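Local atomic coordinates of ABC transporter periplasmic peptide-binding protein (Pseudoalteromonas, PDB entry 4QFL), a protein that probably delivers dipeptides to an ABC transporter as its periplasmic binding component, and is held here in complex with the dipeptide Ala-Phe. Residues N249-I254 with S270-I275; K256-E261 with D280-E285. All blocks are in the same frame, centred on the assembly; numbering follows the deposited sequence.

Contact 1 of 2, residues N249-I254 with S270-I275; sequences NGTTRI and SAQLSI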
loop_
_atom_site.group_PDB
_atom_site.type_symbol
_atom_site.label_atom_id
_atom_site.label_comp_id
_atom_site.label_asym_id
_atom_site.label_seq_id
_atom_site.Cartn_x
_atom_site.Cartn_y
_atom_site.Cartn_z
ATOM N N ASN A 249 -12.064 3.031 15.295
ATOM C CA ASN A 249 -11.610 2.473 16.553
ATOM C C ASN A 249 -11.577 0.957 16.502
ATOM O O ASN A 249 -12.607 0.320 16.277
ATOM C CB ASN A 249 -12.484 2.952 17.707
ATOM C CG ASN A 249 -11.973 2.476 19.054
ATOM O OD1 ASN A 249 -10.915 2.901 19.519
ATOM N ND2 ASN A 249 -12.723 1.593 19.686
ATOM N N GLY A 250 -10.392 0.390 16.716
ATOM C CA GLY A 250 -10.174 -1.045 16.617
ATOM C C GLY A 250 -11.075 -1.907 17.487
ATOM O O GLY A 250 -11.645 -2.892 17.033
ATOM N N THR A 251 -11.211 -1.549 18.748
ATOM C CA THR A 251 -12.023 -2.354 19.645
ATOM C C THR A 251 -13.508 -2.282 19.291
ATOM O O THR A 251 -14.254 -3.234 19.521
ATOM C CB THR A 251 -11.764 -1.978 21.120
ATOM O OG1 THR A 251 -12.084 -0.598 21.336
ATOM C CG2 THR A 251 -10.289 -2.196 21.445
ATOM N N THR A 252 -13.936 -1.164 18.719
ATOM C CA THR A 252 -15.314 -1.034 18.266
ATOM C C THR A 252 -15.606 -1.973 17.090
ATOM O O THR A 252 -16.714 -2.492 16.960
ATOM C CB THR A 252 -15.638 0.421 17.865
ATOM O OG1 THR A 252 -15.372 1.281 18.972
ATOM C CG2 THR A 252 -17.098 0.574 17.463
ATOM N N ARG A 253 -14.616 -2.184 16.226
ATOM C CA ARG A 253 -14.787 -3.124 15.120
ATOM C C ARG A 253 -14.925 -4.523 15.681
ATOM O O ARG A 253 -15.720 -5.314 15.198
ATOM C CB ARG A 253 -13.632 -3.034 14.126
ATOM C CG ARG A 253 -13.521 -1.655 13.445
ATOM C CD ARG A 253 -12.717 -1.722 12.145
ATOM N NE ARG A 253 -11.344 -2.164 12.367
ATOM C CZ ARG A 253 -10.383 -1.391 12.864
ATOM N NH1 ARG A 253 -10.638 -0.134 13.188
ATOM N NH2 ARG A 253 -9.165 -1.881 13.032
ATOM N N ILE A 254 -14.179 -4.812 16.741
ATOM C CA ILE A 254 -14.328 -6.077 17.445
ATOM C C ILE A 254 -15.736 -6.180 18.026
ATOM O O ILE A 254 -16.422 -7.181 17.839
ATOM C CB ILE A 254 -13.309 -6.221 18.599
ATOM C CG1 ILE A 254 -11.885 -6.161 18.067
ATOM C CG2 ILE A 254 -13.526 -7.544 19.359
ATOM C CD1 ILE A 254 -11.504 -7.347 17.270
ATOM N N SER A 270 -5.126 -7.040 18.174
ATOM C CA SER A 270 -4.394 -8.151 18.787
ATOM C C SER A 270 -4.957 -8.537 20.127
ATOM O O SER A 270 -5.101 -9.717 20.422
ATOM C CB SER A 270 -2.943 -7.763 19.014
ATOM O OG SER A 270 -2.429 -7.101 17.888
ATOM N N ALA A 271 -5.242 -7.537 20.956
ATOM C CA ALA A 271 -5.659 -7.788 22.329
ATOM C C ALA A 271 -6.936 -8.607 22.362
ATOM O O ALA A 271 -7.238 -9.259 23.357
ATOM C CB ALA A 271 -5.850 -6.488 23.076
ATOM N N GLN A 272 -7.686 -8.584 21.268
ATOM C CA GLN A 272 -8.937 -9.324 21.221
ATOM C C GLN A 272 -8.930 -10.575 20.352
ATOM O O GLN A 272 -9.976 -11.189 20.162
ATOM C CB GLN A 272 -10.094 -8.406 20.824
ATOM C CG GLN A 272 -10.595 -7.537 21.978
ATOM C CD GLN A 272 -9.706 -6.339 22.223
ATOM O OE1 GLN A 272 -9.290 -5.672 21.282
ATOM N NE2 GLN A 272 -9.401 -6.065 23.487
ATOM N N LEU A 273 -7.772 -10.974 19.832
ATOM C CA LEU A 273 -7.727 -12.180 19.001
ATOM C C LEU A 273 -8.172 -13.398 19.788
ATOM O O LEU A 273 -8.879 -14.251 19.269
ATOM C CB LEU A 273 -6.334 -12.427 18.428
ATOM C CG LEU A 273 -5.926 -11.485 17.303
ATOM C CD1 LEU A 273 -4.517 -11.801 16.825
ATOM C CD2 LEU A 273 -6.928 -11.582 16.179
ATOM N N SER A 274 -7.751 -13.480 21.040
ATOM C CA SER A 274 -8.125 -14.611 21.885
ATOM C C SER A 274 -9.635 -14.669 22.132
ATOM O O SER A 274 -10.230 -15.740 22.167
ATOM C CB SER A 274 -7.369 -14.555 23.209
ATOM O OG SER A 274 -7.894 -15.494 24.125
ATOM N N ILE A 275 -10.248 -13.510 22.313
ATOM C CA ILE A 275 -11.695 -13.442 22.445
ATOM C C ILE A 275 -12.363 -14.051 21.210
ATOM O O ILE A 275 -13.221 -14.932 21.329
ATOM C CB ILE A 275 -12.163 -11.978 22.630
ATOM C CG1 ILE A 275 -11.799 -11.474 24.031
ATOM C CG2 ILE A 275 -13.655 -11.837 22.345
ATOM C CD1 ILE A 275 -10.319 -11.098 24.190
#
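Gln272 lies across Ile254 and the methyl of Thr251, and these three residues carry almost the whole contact. The nearest pair of CA atoms, those of Ile254 and Gln272, is 7.3 Å apart, so the side chains do the touching. The apolar half of the glutamine meets the isoleucine: CB of Gln272 sits against three of its carbons, 3.8 Å from Ile254 CG2 and 4.0 Å from Ile254 CD1. Ile254 CG2 also reaches CG of Gln272 at 3.9 Å, the side chains lying oblique. Beyond CG the glutamine bends (chi2 79°) and carries its amide along the flank of helix 250-258 to Thr251, where OE1 of Gln272 comes 3.6 Å from CG2 of Thr251. The methyl gets there because it stands beside the threonine's backbone N, opposite the carbonyl carbon, with OG1 between that N and the carbonyl carbon (chi1 60°). That meeting of oxygen and methyl is a van der Waals contact, and no hydrogen bond spans the two segments.

Behind the interface, buried Arg253 ties the start of the helix to the chain before and after it, donating to the backbone oxygens of Thr247, Ala266 and His267, while CA of Gly250 lies above one face of its guanidinium, toward the rim. Asn249 and Gln272 are the N-cap residues of helices 250-258 and 273-278. The N-terminal part of one helix receives the N-cap side chain of the other, in an alpha/beta lobe of the periplasmic binding protein fold, where helix 250-258 links strands 241-246 and 264-266, both parallel partners of strand 30-35.

Contact 2 of 2, residues K256-E261 with D280-E285; sequences KILTKE and DDINVE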
loop_
_atom_site.group_PDB
_atom_site.type_symbol
_atom_site.label_atom_id
_atom_site.label_comp_id
_atom_site.label_asym_id
_atom_site.label_seq_id
_atom_site.Cartn_x
_atom_site.Cartn_y
_atom_site.Cartn_z
ATOM N N LYS A 256 -18.401 -4.768 17.097
ATOM C CA LYS A 256 -19.390 -4.913 16.029
ATOM C C LYS A 256 -19.421 -6.278 15.370
ATOM O O LYS A 256 -20.453 -6.689 14.867
ATOM C CB LYS A 256 -19.220 -3.837 14.973
ATOM C CG LYS A 256 -19.642 -2.476 15.462
ATOM C CD LYS A 256 -19.412 -1.413 14.408
ATOM C CE LYS A 256 -20.097 -0.122 14.801
ATOM N NZ LYS A 256 -19.942 0.906 13.751
ATOM N N ILE A 257 -18.313 -6.999 15.355
ATOM C CA ILE A 257 -18.411 -8.355 14.839
ATOM C C ILE A 257 -19.085 -9.242 15.884
ATOM O O ILE A 257 -19.859 -10.135 15.553
ATOM C CB ILE A 257 -17.057 -8.932 14.370
ATOM C CG1 ILE A 257 -17.289 -10.174 13.504
ATOM C CG2 ILE A 257 -16.152 -9.255 15.547
ATOM C CD1 ILE A 257 -16.027 -10.741 12.948
ATOM N N LEU A 258 -18.829 -8.961 17.153
ATOM C CA LEU A 258 -19.447 -9.728 18.235
ATOM C C LEU A 258 -20.979 -9.601 18.248
ATOM O O LEU A 258 -21.685 -10.582 18.466
ATOM C CB LEU A 258 -18.842 -9.329 19.591
ATOM C CG LEU A 258 -17.384 -9.753 19.760
ATOM C CD1 LEU A 258 -16.805 -9.305 21.088
ATOM C CD2 LEU A 258 -17.260 -11.260 19.607
ATOM N N THR A 259 -21.484 -8.394 18.006
ATOM C CA THR A 259 -22.920 -8.130 18.017
ATOM C C THR A 259 -23.521 -8.417 16.663
ATOM O O THR A 259 -24.720 -8.226 16.453
ATOM C CB THR A 259 -23.211 -6.657 18.303
ATOM O OG1 THR A 259 -22.638 -5.857 17.260
ATOM C CG2 THR A 259 -22.629 -6.245 19.645
ATOM N N LYS A 260 -22.668 -8.845 15.740
ATOM C CA LYS A 260 -23.064 -9.155 14.375
ATOM C C LYS A 260 -23.566 -7.937 13.613
ATOM O O LYS A 260 -24.331 -8.064 12.659
ATOM C CB LYS A 260 -24.074 -10.304 14.358
ATOM C CG LYS A 260 -23.550 -11.524 15.110
ATOM C CD LYS A 260 -24.626 -12.561 15.390
ATOM C CE LYS A 260 -24.299 -13.363 16.661
ATOM N NZ LYS A 260 -24.485 -12.569 17.934
ATOM N N GLU A 261 -23.126 -6.753 14.030
ATOM C CA GLU A 261 -23.385 -5.554 13.257
ATOM C C GLU A 261 -22.490 -5.565 12.027
ATOM O O GLU A 261 -22.819 -4.977 11.000
ATOM C CB GLU A 261 -23.116 -4.302 14.087
ATOM C CG GLU A 261 -24.092 -4.075 15.232
ATOM C CD GLU A 261 -24.049 -2.644 15.763
ATOM O OE1 GLU A 261 -23.453 -1.774 15.091
ATOM O OE2 GLU A 261 -24.616 -2.382 16.850
ATOM N N ASP A 280 -17.306 -19.820 18.430
ATOM C CA ASP A 280 -17.581 -20.840 17.419
ATOM C C ASP A 280 -18.073 -20.261 16.096
ATOM O O ASP A 280 -17.871 -20.853 15.038
ATOM C CB ASP A 280 -18.648 -21.818 17.932
ATOM C CG ASP A 280 -18.209 -22.579 19.171
ATOM O OD1 ASP A 280 -17.026 -22.993 19.232
ATOM O OD2 ASP A 280 -19.058 -22.764 20.080
ATOM N N ASP A 281 -18.744 -19.119 16.152
ATOM C CA ASP A 281 -19.378 -18.562 14.960
ATOM C C ASP A 281 -18.528 -17.514 14.238
ATOM O O ASP A 281 -19.032 -16.791 13.386
ATOM C CB ASP A 281 -20.761 -17.985 15.305
ATOM C CG ASP A 281 -20.714 -17.003 16.465
ATOM O OD1 ASP A 281 -19.602 -16.723 16.962
ATOM O OD2 ASP A 281 -21.786 -16.504 16.871
ATOM N N ILE A 282 -17.247 -17.432 14.589
ATOM C CA ILE A 282 -16.343 -16.476 13.962
ATOM C C ILE A 282 -15.093 -17.190 13.466
ATOM O O ILE A 282 -14.566 -18.082 14.136
ATOM C CB ILE A 282 -15.949 -15.351 14.938
ATOM C CG1 ILE A 282 -17.141 -14.450 15.217
ATOM C CG2 ILE A 282 -14.811 -14.510 14.375
ATOM C CD1 ILE A 282 -16.848 -13.406 16.238
ATOM N N ASN A 283 -14.632 -16.802 12.285
ATOM C CA ASN A 283 -13.365 -17.281 11.750
ATOM C C ASN A 283 -12.342 -16.168 11.755
ATOM O O ASN A 283 -12.645 -15.036 11.409
ATOM C CB ASN A 283 -13.526 -17.768 10.313
ATOM C CG ASN A 283 -14.452 -18.951 10.195
ATOM O OD1 ASN A 283 -14.440 -19.862 11.032
ATOM N ND2 ASN A 283 -15.265 -18.949 9.151
ATOM N N VAL A 284 -11.120 -16.490 12.137
ATOM C CA VAL A 284 -10.048 -15.518 12.031
ATOM C C VAL A 284 -8.935 -16.126 11.182
ATOM O O VAL A 284 -8.321 -17.131 11.564
ATOM C CB VAL A 284 -9.543 -15.085 13.412
ATOM C CG1 VAL A 284 -8.566 -13.922 13.275
ATOM C CG2 VAL A 284 -10.721 -14.708 14.295
ATOM N N GLU A 285 -8.707 -15.543 10.010
ATOM C CA GLU A 285 -7.664 -16.041 9.132
ATOM C C GLU A 285 -6.352 -15.399 9.525
ATOM O O GLU A 285 -6.327 -14.280 10.013
ATOM C CB GLU A 285 -7.971 -15.711 7.681
ATOM C CG GLU A 285 -9.198 -16.381 7.125
ATOM C CD GLU A 285 -9.543 -15.848 5.744
ATOM O OE1 GLU A 285 -8.836 -16.216 4.774
ATOM O OE2 GLU A 285 -10.502 -15.043 5.628
#
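This is a small apolar contact near the protein surface, between the C-terminal turn of helix 250-258 and the start of strand 282-287, with a loosely placed pair of opposite charges at its rim. Ile282, first residue of the strand, is its centre and offers a different branch to each of two helix residues. Its CG2 faces CD1 of Ile257 at 4.2 Å; the isoleucine of the helix is fully extended (chi1 -164°, chi2 177°), which brings its end to the strand although its CB does not point there. CD1 of Ile282 meets CD2 of Leu258 at 4.0 Å, the two side chains crossing at about a right angle. Ile257 and Val284 both also rest on Ala511 of the long strand 500-513, which pairs antiparallel with 282-287.

At the rim, Lys260 swings past Asp281. Its CE is 4.0 Å from OD2 of Asp281, but the final bend of the lysine (chi4 72°) turns the ammonium back to its own helix end, where NZ of Lys260 makes a weak hydrogen bond to O of Leu258. NZ of Lys260 remains 4.9 Å from OD2 of Asp281, too far for a salt bridge, so any attraction is probably modest.

Lys260 also has the positive phi that ends the helix. Weak bonds from N of Lys260 to O of Ile257 and from N of Glu261 to O of Lys256 (2.8 Å) close the turn. These features define a Schellman motif, here terminating helix 250-258 where its last turn packs on strand 282-287.

How the contacts relate
Contacts 1 and 2 use successive parts of helix 250-258: its N-terminal part meets the N-cap of helix 273-278, and its last turn meets strand 282-287, which follows that helix. Their centres are about 11 Å apart and they touch, with CG2 of Ile275 4.2 Å from CD1 of Leu258 and CD2 of Leu273 4.1 Å from CG1 of Val284. Leu276, the residue after 270-275 in the same helix, lies against Ile257, Leu258 and Val284 of contact 2, so helix 273-278 serves both. Both centres are peripheral, about 23 and 26 Å from the chain's centre, and neither contact contributes a residue to the Ala-Phe pocket. Cys262, just beyond 256-261, is disulfide-bonded to Cys34.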